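Local coordinates for protein alpha-pyrone synthesis polyketide synthase-like Pks18 (Mycobacterium tuberculosis, PDB 1TED) that probably extends medium- and long-chain aliphatic acyl-CoA starters with malonyl-CoA to make tri- and tetraketide alpha-pyrones, as a homodimeric type III polyketide synthase, at residues Ser254-Leu266 with Thr274-Phe286. Residues are numbered along the deposited sequence; the frame is centred on the assembly and turned at random.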
# COMPACT_ATOMS: atom_id res chain seq x y z
N SER A 254 -2.25 -13.46 -10.58
CA SER A 254 -1.49 -12.28 -10.95
C SER A 254 -0.51 -12.72 -12.04
O SER A 254 -0.03 -13.85 -12.02
CB SER A 254 -0.68 -11.74 -9.77
OG SER A 254 -1.43 -11.71 -8.57
N GLN A 255 -0.22 -11.84 -12.98
CA GLN A 255 0.72 -12.16 -14.04
C GLN A 255 1.41 -10.91 -14.55
O GLN A 255 0.78 -10.04 -15.15
CB GLN A 255 0.02 -12.85 -15.20
CG GLN A 255 0.13 -14.36 -15.20
CD GLN A 255 1.53 -14.84 -15.52
OE1 GLN A 255 2.15 -14.39 -16.47
NE2 GLN A 255 2.02 -15.78 -14.73
N LEU A 256 2.71 -10.83 -14.30
CA LEU A 256 3.50 -9.71 -14.78
C LEU A 256 3.73 -10.11 -16.23
O LEU A 256 4.14 -11.24 -16.49
CB LEU A 256 4.84 -9.64 -14.04
CG LEU A 256 5.49 -8.29 -13.70
CD1 LEU A 256 6.99 -8.52 -13.49
CD2 LEU A 256 5.26 -7.27 -14.80
N LEU A 257 3.44 -9.21 -17.17
CA LEU A 257 3.65 -9.52 -18.59
C LEU A 257 5.02 -9.06 -19.06
O LEU A 257 5.36 -7.88 -18.93
CB LEU A 257 2.59 -8.85 -19.46
CG LEU A 257 1.13 -9.16 -19.17
CD1 LEU A 257 0.27 -8.29 -20.08
CD2 LEU A 257 0.85 -10.64 -19.41
N ASP A 258 5.79 -9.99 -19.62
CA ASP A 258 7.13 -9.71 -20.12
C ASP A 258 7.26 -8.51 -21.04
O ASP A 258 6.51 -8.36 -22.00
CB ASP A 258 7.66 -10.94 -20.85
CG ASP A 258 8.45 -11.85 -19.96
OD1 ASP A 258 9.59 -11.46 -19.59
OD2 ASP A 258 7.95 -12.94 -19.62
N ASN A 259 8.24 -7.66 -20.74
CA ASN A 259 8.51 -6.47 -21.53
C ASN A 259 7.30 -5.59 -21.77
O ASN A 259 6.95 -5.29 -22.91
CB ASN A 259 9.11 -6.86 -22.89
CG ASN A 259 10.29 -7.81 -22.75
OD1 ASN A 259 11.26 -7.51 -22.04
ND2 ASN A 259 10.22 -8.95 -23.43
N THR A 260 6.65 -5.16 -20.69
CA THR A 260 5.48 -4.29 -20.82
C THR A 260 5.52 -3.17 -19.79
O THR A 260 4.51 -2.50 -19.55
CB THR A 260 4.16 -5.09 -20.65
OG1 THR A 260 4.14 -5.70 -19.35
CG2 THR A 260 4.04 -6.17 -21.73
N GLU A 261 6.69 -2.96 -19.19
CA GLU A 261 6.84 -1.93 -18.17
C GLU A 261 6.30 -0.56 -18.56
O GLU A 261 5.77 0.17 -17.73
CB GLU A 261 8.30 -1.78 -17.76
CG GLU A 261 8.77 -2.82 -16.76
CD GLU A 261 10.17 -2.54 -16.22
OE1 GLU A 261 11.16 -2.79 -16.93
OE2 GLU A 261 10.26 -2.05 -15.07
N ASP A 262 6.43 -0.22 -19.84
CA ASP A 262 5.98 1.08 -20.32
C ASP A 262 4.49 1.13 -20.57
O ASP A 262 3.98 2.15 -21.04
CB ASP A 262 6.71 1.42 -21.62
CG ASP A 262 6.19 0.63 -22.82
OD1 ASP A 262 5.85 -0.55 -22.65
OD2 ASP A 262 6.14 1.20 -23.93
N GLY A 263 3.79 0.04 -20.27
CA GLY A 263 2.36 -0.01 -20.50
C GLY A 263 1.51 0.96 -19.69
O GLY A 263 0.76 1.76 -20.26
N ILE A 264 1.60 0.87 -18.36
CA ILE A 264 0.84 1.73 -17.47
C ILE A 264 1.81 2.41 -16.51
O ILE A 264 2.37 1.76 -15.62
CB ILE A 264 -0.21 0.93 -16.64
CG1 ILE A 264 -1.22 0.27 -17.59
CG2 ILE A 264 -0.92 1.85 -15.64
CD1 ILE A 264 -2.16 -0.72 -16.93
N VAL A 265 2.02 3.70 -16.70
CA VAL A 265 2.94 4.44 -15.86
C VAL A 265 2.23 5.46 -14.98
O VAL A 265 1.49 6.31 -15.47
CB VAL A 265 4.01 5.14 -16.71
CG1 VAL A 265 4.88 6.02 -15.86
CG2 VAL A 265 4.85 4.11 -17.41
N LEU A 266 2.47 5.37 -13.68
CA LEU A 266 1.87 6.29 -12.73
C LEU A 266 2.97 7.13 -12.11
O LEU A 266 4.06 6.64 -11.84
CB LEU A 266 1.12 5.52 -11.63
CG LEU A 266 0.06 4.54 -12.14
CD1 LEU A 266 -0.67 3.91 -10.94
CD2 LEU A 266 -0.92 5.26 -13.05
N THR A 274 -0.58 11.67 -12.19
CA THR A 274 -0.90 11.42 -13.58
C THR A 274 -0.69 9.95 -13.94
O THR A 274 -0.05 9.21 -13.19
CB THR A 274 -0.02 12.29 -14.49
OG1 THR A 274 -0.53 12.24 -15.83
CG2 THR A 274 1.42 11.79 -14.47
N CYS A 275 -1.23 9.55 -15.08
CA CYS A 275 -1.10 8.19 -15.58
C CYS A 275 -0.72 8.28 -17.06
O CYS A 275 -1.41 8.93 -17.84
CB CYS A 275 -2.41 7.43 -15.44
SG CYS A 275 -2.47 5.84 -16.31
N GLU A 276 0.39 7.66 -17.43
CA GLU A 276 0.84 7.67 -18.82
C GLU A 276 0.66 6.28 -19.42
O GLU A 276 1.27 5.31 -18.95
CB GLU A 276 2.31 8.11 -18.91
CG GLU A 276 2.56 9.52 -18.38
CD GLU A 276 4.02 9.76 -18.03
OE1 GLU A 276 4.77 8.76 -17.90
OE2 GLU A 276 4.41 10.94 -17.86
N LEU A 277 -0.20 6.20 -20.44
CA LEU A 277 -0.50 4.94 -21.12
C LEU A 277 0.23 4.84 -22.46
O LEU A 277 0.34 5.82 -23.20
CB LEU A 277 -2.01 4.84 -21.35
CG LEU A 277 -2.85 4.94 -20.07
CD1 LEU A 277 -4.32 5.02 -20.43
CD2 LEU A 277 -2.57 3.74 -19.18
N SER A 278 0.72 3.64 -22.76
CA SER A 278 1.44 3.39 -23.99
C SER A 278 0.51 3.05 -25.16
O SER A 278 -0.59 2.52 -24.96
CB SER A 278 2.42 2.23 -23.78
OG SER A 278 2.82 1.66 -25.01
N GLU A 279 0.95 3.37 -26.37
CA GLU A 279 0.16 3.08 -27.56
C GLU A 279 0.06 1.55 -27.67
O GLU A 279 -0.90 1.02 -28.21
CB GLU A 279 0.85 3.66 -28.81
CG GLU A 279 1.01 5.19 -28.81
CD GLU A 279 -0.30 5.95 -29.01
OE1 GLU A 279 -1.39 5.35 -28.81
OE2 GLU A 279 -0.24 7.16 -29.35
N ASN A 280 1.08 0.87 -27.14
CA ASN A 280 1.16 -0.59 -27.15
C ASN A 280 0.30 -1.30 -26.09
O ASN A 280 0.23 -2.53 -26.09
CB ASN A 280 2.60 -1.05 -26.94
CG ASN A 280 3.54 -0.58 -28.03
OD1 ASN A 280 4.77 -0.65 -27.88
ND2 ASN A 280 2.99 -0.11 -29.15
N LEU A 281 -0.34 -0.55 -25.18
CA LEU A 281 -1.15 -1.17 -24.12
C LEU A 281 -2.18 -2.17 -24.64
O LEU A 281 -2.23 -3.30 -24.16
CB LEU A 281 -1.89 -0.12 -23.27
CG LEU A 281 -2.12 -0.40 -21.78
CD1 LEU A 281 -3.33 0.38 -21.29
CD2 LEU A 281 -2.32 -1.87 -21.51
N PRO A 282 -3.02 -1.76 -25.60
CA PRO A 282 -4.02 -2.71 -26.11
C PRO A 282 -3.40 -3.99 -26.68
O PRO A 282 -3.99 -5.05 -26.61
CB PRO A 282 -4.80 -1.89 -27.14
CG PRO A 282 -3.87 -0.77 -27.50
CD PRO A 282 -3.18 -0.43 -26.22
N GLY A 283 -2.20 -3.87 -27.23
CA GLY A 283 -1.52 -5.04 -27.75
C GLY A 283 -1.04 -5.93 -26.61
O GLY A 283 -0.97 -7.15 -26.75
N TYR A 284 -0.70 -5.33 -25.46
CA TYR A 284 -0.25 -6.11 -24.31
C TYR A 284 -1.43 -6.85 -23.71
O TYR A 284 -1.31 -7.98 -23.24
CB TYR A 284 0.37 -5.20 -23.23
CG TYR A 284 1.57 -4.40 -23.66
CD1 TYR A 284 2.50 -4.92 -24.57
CD2 TYR A 284 1.82 -3.15 -23.11
CE1 TYR A 284 3.65 -4.22 -24.91
CE2 TYR A 284 2.97 -2.44 -23.44
CZ TYR A 284 3.88 -2.98 -24.34
OH TYR A 284 5.03 -2.27 -24.64
N ILE A 285 -2.58 -6.18 -23.71
CA ILE A 285 -3.81 -6.75 -23.19
C ILE A 285 -4.24 -7.95 -24.02
O ILE A 285 -4.51 -9.01 -23.49
CB ILE A 285 -4.94 -5.70 -23.19
CG1 ILE A 285 -4.62 -4.60 -22.17
CG2 ILE A 285 -6.28 -6.36 -22.87
CD1 ILE A 285 -5.56 -3.42 -22.23
N PHE A 286 -4.31 -7.77 -25.34
CA PHE A 286 -4.73 -8.84 -26.23
C PHE A 286 -3.92 -10.11 -26.11
O PHE A 286 -4.47 -11.21 -26.04
CB PHE A 286 -4.68 -8.40 -27.68
CG PHE A 286 -4.83 -9.53 -28.65
CD1 PHE A 286 -6.06 -10.17 -28.81
CD2 PHE A 286 -3.73 -10.00 -29.37
CE1 PHE A 286 -6.21 -11.25 -29.68
CE2 PHE A 286 -3.86 -11.09 -30.25
CZ PHE A 286 -5.10 -11.72 -30.40
O HOH W 1 3.48 4.86 -20.63
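The antiparallel beta hairpin of strands 264-269 and 272-277 holds Val265 and Glu276 as a hydrogen-bonded pair. Val265 N donates to Glu276 O at 2.9 Å, and Glu276 N returns a nearly straight bond to Val265 O. Two residues toward the open end, beyond the non-hydrogen-bonded pair Ile264-Leu277, Ser278 N donates to Gly263 O at 3.1 Å. A water donates to Asp262 O and to Glu276 O, which thus accepts two bonds. On one face, Leu266 CD2 rests 3.6 Å from Cys275 CB, and both residues touch bound myristic acid. This is consistent with that end of the hairpin lining the substrate tunnel of the thiolase-fold enzyme. The Ile264 side chain is about 6 Å from that of Cys175, probably the nucleophile. Helix 281-299 returns Tyr284 to the loop before the hairpin. Thr260 CG2 sits over one face of the Tyr284 ring, 3.6 Å from its centroid, in a CH-pi contact. Asp262 OD1, at the ring edge, accepts from Tyr284 OH at 2.8 Å through its syn lone pair. The Asp262 carboxylate plane is turned 64° from the Tyr284 ring. Ser278 OG, anti to Ser278 N (chi1 161°), turns onward along the chain and caps Asn280 N before the helix.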